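Local coordinates for nucleoside phosphorylase, putative (PDB 3BJE) that catalyses the phosphorolysis of uridine to uracil and ribose 1-phosphate, working as a homodimer, at the interface of chains A and B. Residues are numbered along the deposited sequence; one frame, centred on the assembly and turned at random. Chains: chain A/B, Nucleoside phosphorylase, putative.

The interface of chains A and B. Residues chain A 176-178, 182, 304; chain B 261, 264-265.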
ATOM      1  N   TYR A 176       7.803 -11.889   3.529  1.00 12.86           N
ATOM      2  CA  TYR A 176       7.413 -12.157   4.903  1.00 13.75           C
ATOM      3  C   TYR A 176       6.641 -13.478   4.995  1.00 14.21           C
ATOM      4  O   TYR A 176       6.340 -13.924   6.091  1.00 13.68           O
ATOM      5  CB  TYR A 176       6.632 -10.955   5.462  1.00 13.25           C
ATOM      6  CG  TYR A 176       7.614  -9.853   5.679  1.00 13.49           C
ATOM      7  CD1 TYR A 176       8.380  -9.810   6.826  1.00 13.45           C
ATOM      8  CD2 TYR A 176       7.876  -8.922   4.707  1.00 14.57           C
ATOM      9  CE1 TYR A 176       9.376  -8.846   7.008  1.00 14.07           C
ATOM     10  CE2 TYR A 176       8.864  -7.956   4.879  1.00 14.15           C
ATOM     11  CZ  TYR A 176       9.598  -7.915   6.042  1.00 13.90           C
ATOM     12  OH  TYR A 176      10.601  -6.987   6.202  1.00 13.87           O
ATOM     13  N   TYR A 177       6.405 -14.111   3.842  1.00 14.49           N
ATOM     14  CA  TYR A 177       5.739 -15.401   3.734  1.00 13.77           C
ATOM     15  C   TYR A 177       6.647 -16.413   3.024  1.00 14.87           C
ATOM     16  O   TYR A 177       6.200 -17.226   2.202  1.00 14.50           O
ATOM     17  CB  TYR A 177       4.432 -15.249   2.981  1.00 13.60           C
ATOM     18  CG  TYR A 177       3.404 -14.399   3.700  1.00 15.11           C
ATOM     19  CD1 TYR A 177       2.321 -14.981   4.333  1.00 13.66           C
ATOM     20  CD2 TYR A 177       3.524 -13.014   3.752  1.00 13.51           C
ATOM     21  CE1 TYR A 177       1.393 -14.223   5.002  1.00 13.35           C
ATOM     22  CE2 TYR A 177       2.601 -12.230   4.435  1.00 14.12           C
ATOM     23  CZ  TYR A 177       1.515 -12.844   5.055  1.00 14.75           C
ATOM     24  OH  TYR A 177       0.545 -12.115   5.710  1.00 15.23           O
ATOM     25  N   SER A 178       7.931 -16.373   3.396  1.00 14.70           N
ATOM     26  CA  SER A 178       8.975 -17.274   2.886  1.00 15.94           C
ATOM     27  C   SER A 178       9.184 -17.282   1.366  1.00 16.34           C
ATOM     28  O   SER A 178       9.713 -18.254   0.827  1.00 17.63           O
ATOM     29  CB  SER A 178       8.717 -18.696   3.368  1.00 16.06           C
ATOM     30  OG  SER A 178       8.676 -18.755   4.778  1.00 15.35           O
ATOM     31  N   ARG A 182      11.055 -20.509  -0.549  1.00 20.50           N
ATOM     32  CA  ARG A 182      10.165 -21.565  -1.014  1.00 22.09           C
ATOM     33  C   ARG A 182      10.447 -21.924  -2.467  1.00 23.02           C
ATOM     34  O   ARG A 182      10.656 -21.046  -3.298  1.00 19.53           O
ATOM     35  CB  ARG A 182       8.702 -21.184  -0.803  1.00 21.50           C
ATOM     36  CG  ARG A 182       8.282 -21.412   0.634  1.00 25.20           C
ATOM     37  CD  ARG A 182       6.964 -20.781   0.959  1.00 28.44           C
ATOM     38  NE  ARG A 182       5.876 -21.191   0.081  1.00 30.36           N
ATOM     39  CZ  ARG A 182       5.190 -22.325   0.187  1.00 33.73           C
ATOM     40  NH1 ARG A 182       5.493 -23.222   1.123  1.00 38.26           N
ATOM     41  NH2 ARG A 182       4.189 -22.569  -0.662  1.00 33.53           N
ATOM     42  N   MET A 304      -0.519 -19.792  -1.963  1.00 17.57           N
ATOM     43  CA  MET A 304      -0.108 -20.320  -0.665  1.00 17.65           C
ATOM     44  C   MET A 304      -1.298 -20.918   0.098  1.00 17.74           C
ATOM     45  O   MET A 304      -1.149 -21.957   0.752  1.00 19.65           O
ATOM     46  CB  MET A 304       0.600 -19.239   0.159  1.00 16.52           C
ATOM     47  CG  MET A 304       0.948 -19.657   1.584  1.00 15.84           C
ATOM     48  SD  MET A 304       2.142 -18.514   2.277  1.00 18.57           S
ATOM     49  CE  MET A 304       3.632 -19.204   1.553  1.00 20.44           C
TER
ATOM     50  N   PHE B 261      -1.512 -19.410   7.083  1.00 15.62           N
ATOM     51  CA  PHE B 261      -0.293 -18.652   6.793  1.00 15.89           C
ATOM     52  C   PHE B 261       0.792 -18.827   7.853  1.00 16.61           C
ATOM     53  O   PHE B 261       1.986 -18.666   7.583  1.00 16.91           O
ATOM     54  CB  PHE B 261      -0.588 -17.149   6.716  1.00 15.73           C
ATOM     55  CG  PHE B 261      -1.235 -16.697   5.443  1.00 14.40           C
ATOM     56  CD1 PHE B 261      -0.690 -17.012   4.210  1.00 15.48           C
ATOM     57  CD2 PHE B 261      -2.350 -15.871   5.481  1.00 14.82           C
ATOM     58  CE1 PHE B 261      -1.270 -16.548   3.052  1.00 14.18           C
ATOM     59  CE2 PHE B 261      -2.922 -15.402   4.329  1.00 16.63           C
ATOM     60  CZ  PHE B 261      -2.381 -15.751   3.104  1.00 15.81           C
ATOM     61  N   HIS B 264       4.189 -20.473   7.379  1.00 16.20           N
ATOM     62  CA  HIS B 264       4.994 -19.963   6.275  1.00 16.74           C
ATOM     63  C   HIS B 264       5.627 -18.605   6.592  1.00 14.58           C
ATOM     64  O   HIS B 264       6.284 -18.022   5.718  1.00 16.75           O
ATOM     65  CB  HIS B 264       4.119 -19.818   5.039  1.00 15.39           C
ATOM     66  CG  HIS B 264       3.507 -21.099   4.586  1.00 17.14           C
ATOM     67  ND1 HIS B 264       4.258 -22.140   4.087  1.00 22.77           N
ATOM     68  CD2 HIS B 264       2.215 -21.503   4.540  1.00 18.50           C
ATOM     69  CE1 HIS B 264       3.452 -23.138   3.764  1.00 22.83           C
ATOM     70  NE2 HIS B 264       2.208 -22.776   4.027  1.00 19.63           N
ATOM     71  N   LEU B 265       5.458 -18.094   7.814  1.00 16.89           N
ATOM     72  CA  LEU B 265       6.025 -16.782   8.147  1.00 15.68           C
ATOM     73  C   LEU B 265       7.535 -16.795   8.174  1.00 16.50           C
ATOM     74  O   LEU B 265       8.157 -17.720   8.719  1.00 17.75           O
ATOM     75  CB  LEU B 265       5.515 -16.290   9.501  1.00 16.87           C
ATOM     76  CG  LEU B 265       4.015 -16.004   9.516  1.00 19.07           C
ATOM     77  CD1 LEU B 265       3.638 -15.408  10.873  1.00 23.54           C
ATOM     78  CD2 LEU B 265       3.575 -15.065   8.373  1.00 18.64           C
TER
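A:Met304 and B:His264 meet across the dimer interface of this homodimeric uridine phosphorylase, an example of a subunit contact that is dense around one inserted side chain and slacker to either side. B:His264, at the end of the 3-10 helix 259-264, has 99 Å² hidden by chain A, against 35 Å² of A:Met304 hidden by chain B. The methionine, on helix 295-305, runs antiparallel alongside the histidine and touches its ring through CG, SD and CE. With CG anti to the backbone N (chi1 174°) and a bend at chi3, A:Met304 lays its methyl CE over the imidazole face, 4.0 Å from the ring centroid. Its sulphur SD also lies in the plane of the B:Phe261 ring, at the edge, 3.7 Å from CD1. That phenyl in turn receives the rim of A:Tyr177 on one face: the rings pack edge-to-face, planes 74° apart, with CE1 of the tyrosine 3.6 Å from CD1 of B:Phe261. Contacts appear looser around this core. B:Leu265 CD2 lies over the rim of one tyrosine face, 4.1 Å from CE1. A:Arg182 reaches the imidazole only with its guanidinium tip, steeply turned to the ring rather than stacked, NH1 lying obliquely above the ring's side at 3.3 Å from CE1 of B:His264. A polar tie is made by the histidine backbone: the hydroxyl OG of A:Ser178 donates a 2.7 Å hydrogen bond to B:His264 O, approaching from above the carbonyl plane, 49° out of it.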